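Local coordinates for protein KLLA0E08119p (Kluyveromyces lactis, PDB 3VA7) that probably carboxylates urea at the expense of ATP, using bicarbonate and a biotin cofactor, as the urea carboxylase part of a longer bifunctional enzyme, at residues 826-840 with 905-919. Sequence-based numbering, arbitrary orientation.
Sequences AVLPKKSDLSPKVTY and LKCLIAYESEIQFDK
Y840 reaches from its strand onto the helix, where L905, L908 and I909 meet its ring. CD1 of L905 sits over one face as a CH-pi contact, 4.2 Å from the centroid of the Y840 ring and 28° off its normal, while I909 CD1 and L908 CB approach obliquely. A tyrosine suits this place: its flat ring offers carbon to the aliphatic side chains, and its hydroxyl ends near L908 O and E912 CB, close to a water. With an alanine in place of Y840, L905 and I909 would probably lose the ring they pack on, and a gap would open between sheet and helix. On the neighbouring strand, branched L828 fills the apolar layer with both methyls, CD2 lying 4.0 Å from I909 CG2 and CD1 resting on the E912 CG methylene.

E912 suits a two-sided place, its CG packing on L828 while the bend at its second torsion (chi2 72°) carries the carboxylate to V838, whose CG2 lies 3.8 Å from E912 OE2. R864 forms a salt bridge with OE2, and Y852 OH bonds to OE1, so the buried acid is satisfied. The water donates to E912 OE1 at 2.7 Å and to L908 O.

Farther along, L834, at the loop joining the strands, uses both branches: CD2 lies 4.0 Å from F917 CE1, and CD1 meets the backbone of F917 to K919. Y863 meets the F917 ring edge-to-face.

Behind these side chains, 826-828 and 838-840 pair as an antiparallel hairpin, with a classic beta bulge where K831 and S832 face S835. The axis of helix 905-912 runs 4° from that of strand 826-828, the layering of an alpha/beta sandwich in which helices 901-912 and 859-875 pack against the five-stranded antiparallel sheet of the carboxyltransferase region.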
ATOM      1  N   ALA A 826      25.913 -13.964 -29.027  1.00 32.84           N
ATOM      2  CA  ALA A 826      27.355 -13.870 -29.271  1.00 32.36           C
ATOM      3  C   ALA A 826      28.115 -14.156 -28.001  1.00 32.51           C
ATOM      4  O   ALA A 826      27.621 -13.863 -26.914  1.00 32.93           O
ATOM      5  CB  ALA A 826      27.747 -12.516 -29.773  1.00 31.11           C
ATOM      6  N   VAL A 827      29.334 -14.689 -28.150  1.00 32.59           N
ATOM      7  CA  VAL A 827      30.227 -14.917 -27.036  1.00 32.25           C
ATOM      8  C   VAL A 827      31.534 -14.173 -27.252  1.00 32.90           C
ATOM      9  O   VAL A 827      32.221 -14.452 -28.244  1.00 33.14           O
ATOM     10  CB  VAL A 827      30.603 -16.409 -26.902  1.00 32.39           C
ATOM     11  CG1 VAL A 827      31.607 -16.635 -25.687  1.00 30.90           C
ATOM     12  CG2 VAL A 827      29.376 -17.301 -26.832  1.00 31.87           C
ATOM     13  N   LEU A 828      31.898 -13.271 -26.334  1.00 32.46           N
ATOM     14  CA  LEU A 828      33.260 -12.721 -26.309  1.00 32.51           C
ATOM     15  C   LEU A 828      34.159 -13.571 -25.447  1.00 34.18           C
ATOM     16  O   LEU A 828      33.807 -13.871 -24.325  1.00 34.64           O
ATOM     17  CB  LEU A 828      33.257 -11.315 -25.735  1.00 31.30           C
ATOM     18  CG  LEU A 828      32.389 -10.262 -26.424  1.00 30.21           C
ATOM     19  CD1 LEU A 828      32.724  -8.856 -25.920  1.00 26.29           C
ATOM     20  CD2 LEU A 828      32.457 -10.345 -27.981  1.00 26.23           C
ATOM     21  N   PRO A 829      35.346 -13.956 -25.943  1.00 36.29           N
ATOM     22  CA  PRO A 829      36.237 -14.842 -25.146  1.00 36.53           C
ATOM     23  C   PRO A 829      36.846 -14.090 -24.010  1.00 37.44           C
ATOM     24  O   PRO A 829      36.890 -12.870 -24.047  1.00 37.68           O
ATOM     25  CB  PRO A 829      37.339 -15.188 -26.130  1.00 36.45           C
ATOM     26  CG  PRO A 829      37.432 -13.954 -27.009  1.00 35.55           C
ATOM     27  CD  PRO A 829      35.976 -13.575 -27.227  1.00 36.27           C
ATOM     28  N   LYS A 830      37.301 -14.820 -23.003  1.00 39.92           N
ATOM     29  CA  LYS A 830      37.984 -14.248 -21.836  1.00 41.79           C
ATOM     30  C   LYS A 830      39.287 -13.657 -22.274  1.00 42.70           C
ATOM     31  O   LYS A 830      39.980 -14.245 -23.064  1.00 43.38           O
ATOM     32  CB  LYS A 830      38.258 -15.334 -20.787  1.00 42.44           C
ATOM     33  CG  LYS A 830      38.812 -14.787 -19.431  1.00 44.29           C
ATOM     34  CD  LYS A 830      39.297 -15.891 -18.506  1.00 43.90           C
ATOM     35  CE  LYS A 830      40.238 -15.324 -17.474  1.00 45.33           C
ATOM     36  NZ  LYS A 830      40.782 -16.412 -16.573  1.00 45.05           N
ATOM     37  N   LYS A 831      39.631 -12.488 -21.784  1.00 44.66           N
ATOM     38  CA  LYS A 831      40.838 -11.858 -22.258  1.00 46.92           C
ATOM     39  C   LYS A 831      41.842 -11.769 -21.129  1.00 48.10           C
ATOM     40  O   LYS A 831      43.017 -12.037 -21.304  1.00 48.28           O
ATOM     41  CB  LYS A 831      40.531 -10.454 -22.770  1.00 47.47           C
ATOM     42  CG  LYS A 831      40.357 -10.294 -24.296  1.00 49.68           C
ATOM     43  CD  LYS A 831      40.307  -8.748 -24.614  1.00 54.05           C
ATOM     44  CE  LYS A 831      39.659  -8.387 -25.984  1.00 56.41           C
ATOM     45  NZ  LYS A 831      40.623  -8.344 -27.164  1.00 56.42           N
ATOM     46  N   SER A 832      41.363 -11.364 -19.960  1.00 49.51           N
ATOM     47  CA  SER A 832      42.206 -11.197 -18.806  1.00 50.43           C
ATOM     48  C   SER A 832      41.388 -11.413 -17.536  1.00 51.35           C
ATOM     49  O   SER A 832      40.192 -11.768 -17.562  1.00 50.94           O
ATOM     50  CB  SER A 832      42.803  -9.792 -18.806  1.00 50.39           C
ATOM     51  OG  SER A 832      41.806  -8.847 -18.462  1.00 51.52           O
ATOM     52  N   ASP A 833      42.059 -11.180 -16.416  1.00 52.62           N
ATOM     53  CA  ASP A 833      41.481 -11.426 -15.116  1.00 53.64           C
ATOM     54  C   ASP A 833      40.282 -10.529 -14.795  1.00 52.80           C
ATOM     55  O   ASP A 833      39.287 -11.004 -14.211  1.00 53.94           O
ATOM     56  CB  ASP A 833      42.542 -11.296 -14.037  1.00 54.90           C
ATOM     57  CG  ASP A 833      42.452 -12.426 -13.030  1.00 60.52           C
ATOM     58  OD1 ASP A 833      42.539 -13.606 -13.505  1.00 64.43           O
ATOM     59  OD2 ASP A 833      42.285 -12.144 -11.794  1.00 64.82           O
ATOM     60  N   LEU A 834      40.373  -9.246 -15.160  1.00 49.99           N
ATOM     61  CA  LEU A 834      39.285  -8.324 -14.919  1.00 47.36           C
ATOM     62  C   LEU A 834      38.382  -8.177 -16.133  1.00 46.02           C
ATOM     63  O   LEU A 834      37.407  -7.394 -16.074  1.00 46.85           O
ATOM     64  CB  LEU A 834      39.780  -6.944 -14.502  1.00 47.02           C
ATOM     65  CG  LEU A 834      40.713  -6.818 -13.317  1.00 46.49           C
ATOM     66  CD1 LEU A 834      41.403  -5.498 -13.408  1.00 45.39           C
ATOM     67  CD2 LEU A 834      39.982  -6.946 -11.997  1.00 46.88           C
ATOM     68  N   SER A 835      38.680  -8.908 -17.217  1.00 43.07           N
ATOM     69  CA  SER A 835      37.863  -8.802 -18.430  1.00 39.82           C
ATOM     70  C   SER A 835      37.473 -10.188 -18.957  1.00 37.49           C
ATOM     71  O   SER A 835      38.051 -10.761 -19.864  1.00 34.86           O
ATOM     72  CB  SER A 835      38.466  -7.833 -19.463  1.00 40.20           C
ATOM     73  OG  SER A 835      38.904  -8.495 -20.623  1.00 43.34           O
ATOM     74  N   PRO A 836      36.452 -10.740 -18.304  1.00 36.84           N
ATOM     75  CA  PRO A 836      36.012 -12.117 -18.475  1.00 35.41           C
ATOM     76  C   PRO A 836      35.245 -12.273 -19.771  1.00 34.60           C
ATOM     77  O   PRO A 836      34.994 -11.324 -20.487  1.00 34.32           O
ATOM     78  CB  PRO A 836      35.062 -12.299 -17.320  1.00 34.30           C
ATOM     79  CG  PRO A 836      34.443 -10.889 -17.206  1.00 36.34           C
ATOM     80  CD  PRO A 836      35.574  -9.971 -17.388  1.00 35.81           C
ATOM     81  N   LYS A 837      34.896 -13.502 -20.062  1.00 33.82           N
ATOM     82  CA  LYS A 837      34.074 -13.811 -21.171  1.00 32.97           C
ATOM     83  C   LYS A 837      32.681 -13.195 -20.965  1.00 32.07           C
ATOM     84  O   LYS A 837      32.236 -12.949 -19.837  1.00 30.94           O
ATOM     85  CB  LYS A 837      34.104 -15.333 -21.385  1.00 32.92           C
ATOM     86  CG  LYS A 837      32.811 -16.073 -21.411  1.00 34.59           C
ATOM     87  CD  LYS A 837      33.080 -17.495 -20.975  1.00 37.02           C
ATOM     88  CE  LYS A 837      31.869 -18.350 -21.101  1.00 40.26           C
ATOM     89  NZ  LYS A 837      31.948 -18.888 -22.460  1.00 43.30           N
ATOM     90  N   VAL A 838      32.064 -12.875 -22.090  1.00 30.65           N
ATOM     91  CA  VAL A 838      30.809 -12.235 -22.125  1.00 29.24           C
ATOM     92  C   VAL A 838      29.930 -13.076 -22.996  1.00 29.98           C
ATOM     93  O   VAL A 838      30.334 -13.495 -24.105  1.00 30.36           O
ATOM     94  CB  VAL A 838      30.905 -10.857 -22.692  1.00 29.43           C
ATOM     95  CG1 VAL A 838      29.557 -10.148 -22.491  1.00 28.57           C
ATOM     96  CG2 VAL A 838      32.064 -10.046 -22.004  1.00 26.66           C
ATOM     97  N   THR A 839      28.741 -13.371 -22.456  1.00 29.89           N
ATOM     98  CA  THR A 839      27.725 -14.125 -23.165  1.00 29.32           C
ATOM     99  C   THR A 839      26.462 -13.294 -23.242  1.00 29.19           C
ATOM    100  O   THR A 839      25.949 -12.860 -22.229  1.00 30.11           O
ATOM    101  CB  THR A 839      27.472 -15.441 -22.479  1.00 29.29           C
ATOM    102  OG1 THR A 839      28.749 -16.029 -22.217  1.00 30.20           O
ATOM    103  CG2 THR A 839      26.630 -16.390 -23.359  1.00 26.74           C
ATOM    104  N   TYR A 840      26.002 -13.079 -24.468  1.00 28.52           N
ATOM    105  CA  TYR A 840      24.855 -12.285 -24.775  1.00 27.85           C
ATOM    106  C   TYR A 840      23.715 -13.240 -25.129  1.00 27.95           C
ATOM    107  O   TYR A 840      23.836 -14.039 -26.086  1.00 28.62           O
ATOM    108  CB  TYR A 840      25.189 -11.350 -25.940  1.00 27.71           C
ATOM    109  CG  TYR A 840      26.267 -10.309 -25.615  1.00 29.58           C
ATOM    110  CD1 TYR A 840      27.638 -10.541 -25.887  1.00 26.50           C
ATOM    111  CD2 TYR A 840      25.916  -9.094 -25.039  1.00 27.47           C
ATOM    112  CE1 TYR A 840      28.607  -9.568 -25.578  1.00 25.03           C
ATOM    113  CE2 TYR A 840      26.874  -8.115 -24.760  1.00 27.47           C
ATOM    114  CZ  TYR A 840      28.219  -8.357 -25.014  1.00 27.73           C
ATOM    115  OH  TYR A 840      29.130  -7.337 -24.681  1.00 27.69           O
ATOM    116  N   LEU A 905      23.063  -5.272 -29.687  1.00 26.90           N
ATOM    117  CA  LEU A 905      24.156  -6.232 -29.572  1.00 26.80           C
ATOM    118  C   LEU A 905      25.527  -5.616 -29.944  1.00 27.20           C
ATOM    119  O   LEU A 905      26.480  -5.624 -29.133  1.00 27.62           O
ATOM    120  CB  LEU A 905      23.851  -7.456 -30.405  1.00 25.88           C
ATOM    121  CG  LEU A 905      24.904  -8.534 -30.345  1.00 26.33           C
ATOM    122  CD1 LEU A 905      25.167  -8.922 -28.892  1.00 27.43           C
ATOM    123  CD2 LEU A 905      24.483  -9.784 -31.212  1.00 25.04           C
ATOM    124  N   LYS A 906      25.618  -5.036 -31.139  1.00 26.66           N
ATOM    125  CA  LYS A 906      26.864  -4.407 -31.540  1.00 26.18           C
ATOM    126  C   LYS A 906      27.258  -3.190 -30.647  1.00 25.47           C
ATOM    127  O   LYS A 906      28.410  -3.075 -30.287  1.00 24.87           O
ATOM    128  CB  LYS A 906      26.832  -4.037 -33.025  1.00 26.24           C
ATOM    129  CG  LYS A 906      26.559  -5.190 -33.991  1.00 27.73           C
ATOM    130  CD  LYS A 906      26.459  -4.677 -35.419  1.00 30.35           C
ATOM    131  CE  LYS A 906      25.963  -5.693 -36.435  1.00 34.24           C
ATOM    132  NZ  LYS A 906      25.302  -4.950 -37.592  1.00 34.21           N
ATOM    133  N   CYS A 907      26.363  -2.288 -30.262  1.00 25.07           N
ATOM    134  CA  CYS A 907      26.893  -1.235 -29.415  1.00 26.87           C
ATOM    135  C   CYS A 907      27.487  -1.846 -28.134  1.00 26.81           C
ATOM    136  O   CYS A 907      28.571  -1.384 -27.642  1.00 26.88           O
ATOM    137  CB  CYS A 907      25.867  -0.171 -29.060  1.00 27.21           C
ATOM    138  SG  CYS A 907      25.144   0.665 -30.466  1.00 33.61           S
ATOM    139  N   LEU A 908      26.794  -2.874 -27.617  1.00 25.37           N
ATOM    140  CA  LEU A 908      27.168  -3.466 -26.366  1.00 25.32           C
ATOM    141  C   LEU A 908      28.519  -4.157 -26.481  1.00 26.24           C
ATOM    142  O   LEU A 908      29.390  -3.936 -25.612  1.00 26.54           O
ATOM    143  CB  LEU A 908      26.084  -4.407 -25.808  1.00 25.11           C
ATOM    144  CG  LEU A 908      24.753  -3.777 -25.406  1.00 22.56           C
ATOM    145  CD1 LEU A 908      23.751  -4.803 -24.996  1.00 15.34           C
ATOM    146  CD2 LEU A 908      24.938  -2.731 -24.321  1.00 22.74           C
ATOM    147  N   ILE A 909      28.703  -4.982 -27.523  1.00 27.08           N
ATOM    148  CA  ILE A 909      29.984  -5.640 -27.743  1.00 28.73           C
ATOM    149  C   ILE A 909      31.054  -4.558 -27.771  1.00 29.68           C
ATOM    150  O   ILE A 909      32.171  -4.766 -27.312  1.00 30.15           O
ATOM    151  CB  ILE A 909      30.099  -6.251 -29.138  1.00 30.09           C
ATOM    152  CG1 ILE A 909      28.991  -7.280 -29.456  1.00 29.86           C
ATOM    153  CG2 ILE A 909      31.559  -6.716 -29.417  1.00 29.37           C
ATOM    154  CD1 ILE A 909      28.924  -8.357 -28.587  1.00 29.19           C
ATOM    155  N   ALA A 910      30.704  -3.389 -28.302  1.00 30.36           N
ATOM    156  CA  ALA A 910      31.691  -2.375 -28.537  1.00 31.31           C
ATOM    157  C   ALA A 910      31.962  -1.552 -27.308  1.00 32.18           C
ATOM    158  O   ALA A 910      33.144  -1.334 -26.967  1.00 31.93           O
ATOM    159  CB  ALA A 910      31.310  -1.500 -29.720  1.00 31.84           C
ATOM    160  N   TYR A 911      30.904  -1.096 -26.624  1.00 33.18           N
ATOM    161  CA  TYR A 911      31.138  -0.385 -25.358  1.00 33.95           C
ATOM    162  C   TYR A 911      31.888  -1.328 -24.393  1.00 35.10           C
ATOM    163  O   TYR A 911      32.584  -0.862 -23.470  1.00 34.84           O
ATOM    164  CB  TYR A 911      29.847   0.030 -24.658  1.00 34.07           C
ATOM    165  CG  TYR A 911      28.851   0.865 -25.432  1.00 34.15           C
ATOM    166  CD1 TYR A 911      27.491   0.777 -25.122  1.00 31.25           C
ATOM    167  CD2 TYR A 911      29.258   1.760 -26.446  1.00 31.63           C
ATOM    168  CE1 TYR A 911      26.592   1.502 -25.768  1.00 30.76           C
ATOM    169  CE2 TYR A 911      28.344   2.496 -27.117  1.00 31.93           C
ATOM    170  CZ  TYR A 911      26.993   2.363 -26.780  1.00 32.49           C
ATOM    171  OH  TYR A 911      26.024   3.063 -27.456  1.00 30.76           O
ATOM    172  N   GLU A 912      31.734  -2.647 -24.590  1.00 34.89           N
ATOM    173  CA  GLU A 912      32.366  -3.584 -23.673  1.00 35.07           C
ATOM    174  C   GLU A 912      33.865  -3.419 -23.647  1.00 34.75           C
ATOM    175  O   GLU A 912      34.464  -3.602 -22.589  1.00 35.68           O
ATOM    176  CB  GLU A 912      32.027  -5.032 -24.004  1.00 35.65           C
ATOM    177  CG  GLU A 912      32.738  -6.066 -23.116  1.00 37.25           C
ATOM    178  CD  GLU A 912      32.220  -6.140 -21.680  1.00 37.01           C
ATOM    179  OE1 GLU A 912      31.083  -5.770 -21.417  1.00 37.63           O
ATOM    180  OE2 GLU A 912      32.955  -6.604 -20.800  1.00 40.79           O
ATOM    181  N   SER A 913      34.475  -3.066 -24.790  1.00 33.39           N
ATOM    182  CA  SER A 913      35.943  -2.887 -24.860  1.00 31.09           C
ATOM    183  C   SER A 913      36.379  -1.537 -24.305  1.00 30.70           C
ATOM    184  O   SER A 913      37.576  -1.281 -24.180  1.00 30.35           O
ATOM    185  CB  SER A 913      36.448  -3.065 -26.277  1.00 30.76           C
ATOM    186  OG  SER A 913      36.005  -1.992 -27.123  1.00 32.23           O
ATOM    187  N   GLU A 914      35.422  -0.670 -23.967  1.00 29.54           N
ATOM    188  CA  GLU A 914      35.767   0.620 -23.449  1.00 30.01           C
ATOM    189  C   GLU A 914      35.848   0.630 -21.944  1.00 31.39           C
ATOM    190  O   GLU A 914      36.265   1.623 -21.349  1.00 32.10           O
ATOM    191  CB  GLU A 914      34.774   1.690 -23.937  1.00 30.07           C
ATOM    192  CG  GLU A 914      34.844   1.923 -25.445  1.00 29.43           C
ATOM    193  CD  GLU A 914      33.640   2.671 -26.054  1.00 34.91           C
ATOM    194  OE1 GLU A 914      33.016   3.531 -25.343  1.00 31.60           O
ATOM    195  OE2 GLU A 914      33.360   2.396 -27.282  1.00 36.98           O
ATOM    196  N   ILE A 915      35.419  -0.448 -21.303  1.00 32.81           N
ATOM    197  CA  ILE A 915      35.428  -0.502 -19.847  1.00 33.87           C
ATOM    198  C   ILE A 915      36.898  -0.583 -19.389  1.00 35.41           C
ATOM    199  O   ILE A 915      37.611  -1.501 -19.786  1.00 33.99           O
ATOM    200  CB  ILE A 915      34.591  -1.740 -19.366  1.00 33.98           C
ATOM    201  CG1 ILE A 915      33.088  -1.495 -19.627  1.00 33.00           C
ATOM    202  CG2 ILE A 915      34.934  -2.142 -17.893  1.00 30.28           C
ATOM    203  CD1 ILE A 915      32.218  -2.770 -19.741  1.00 30.31           C
ATOM    204  N   GLN A 916      37.357   0.384 -18.597  1.00 37.60           N
ATOM    205  CA  GLN A 916      38.736   0.306 -18.056  1.00 40.65           C
ATOM    206  C   GLN A 916      38.665   0.440 -16.546  1.00 40.23           C
ATOM    207  O   GLN A 916      38.096   1.425 -16.017  1.00 39.06           O
ATOM    208  CB  GLN A 916      39.755   1.399 -18.578  1.00 40.90           C
ATOM    209  CG  GLN A 916      39.528   2.076 -19.954  1.00 47.45           C
ATOM    210  CD  GLN A 916      40.149   1.335 -21.231  1.00 54.32           C
ATOM    211  OE1 GLN A 916      40.189   0.093 -21.310  1.00 56.59           O
ATOM    212  NE2 GLN A 916      40.571   2.129 -22.236  1.00 52.33           N
ATOM    213  N   PHE A 917      39.286  -0.503 -15.845  1.00 40.17           N
ATOM    214  CA  PHE A 917      39.452  -0.323 -14.384  1.00 40.87           C
ATOM    215  C   PHE A 917      40.496  -1.294 -13.865  1.00 41.46           C
ATOM    216  O   PHE A 917      40.865  -2.255 -14.553  1.00 41.53           O
ATOM    217  CB  PHE A 917      38.104  -0.426 -13.596  1.00 39.82           C
ATOM    218  CG  PHE A 917      37.558  -1.805 -13.544  1.00 39.80           C
ATOM    219  CD1 PHE A 917      37.836  -2.645 -12.462  1.00 41.31           C
ATOM    220  CD2 PHE A 917      36.836  -2.321 -14.603  1.00 37.41           C
ATOM    221  CE1 PHE A 917      37.361  -3.961 -12.450  1.00 39.59           C
ATOM    222  CE2 PHE A 917      36.362  -3.623 -14.560  1.00 35.95           C
ATOM    223  CZ  PHE A 917      36.629  -4.427 -13.493  1.00 35.21           C
ATOM    224  N   ASP A 918      40.992  -1.031 -12.667  1.00 43.17           N
ATOM    225  CA  ASP A 918      41.974  -1.951 -12.068  1.00 45.34           C
ATOM    226  C   ASP A 918      41.428  -2.590 -10.781  1.00 45.34           C
ATOM    227  O   ASP A 918      40.453  -2.100 -10.159  1.00 45.00           O
ATOM    228  CB  ASP A 918      43.326  -1.250 -11.797  1.00 45.38           C
ATOM    229  CG  ASP A 918      43.216  -0.130 -10.764  1.00 47.21           C
ATOM    230  OD1 ASP A 918      44.189   0.598 -10.581  1.00 51.57           O
ATOM    231  OD2 ASP A 918      42.161   0.066 -10.131  1.00 52.54           O
ATOM    232  N   LYS A 919      42.099  -3.664 -10.383  1.00 46.06           N
ATOM    233  CA  LYS A 919      41.748  -4.429  -9.193  1.00 46.35           C
ATOM    234  C   LYS A 919      41.541  -3.513  -7.957  1.00 45.39           C
ATOM    235  O   LYS A 919      40.824  -3.885  -7.036  1.00 46.25           O
ATOM    236  CB  LYS A 919      42.731  -5.609  -8.980  1.00 46.62           C
ATOM    237  CG  LYS A 919      44.066  -5.258  -8.346  1.00 50.56           C
ATOM    238  CD  LYS A 919      45.179  -6.272  -8.664  1.00 56.82           C
ATOM    239  CE  LYS A 919      46.606  -5.644  -8.493  1.00 61.22           C
ATOM    240  NZ  LYS A 919      46.797  -4.824  -7.214  1.00 63.21           N
TER
HETATM  241  O   HOH W   1      28.844  -5.615 -22.975  1.00 25.26           O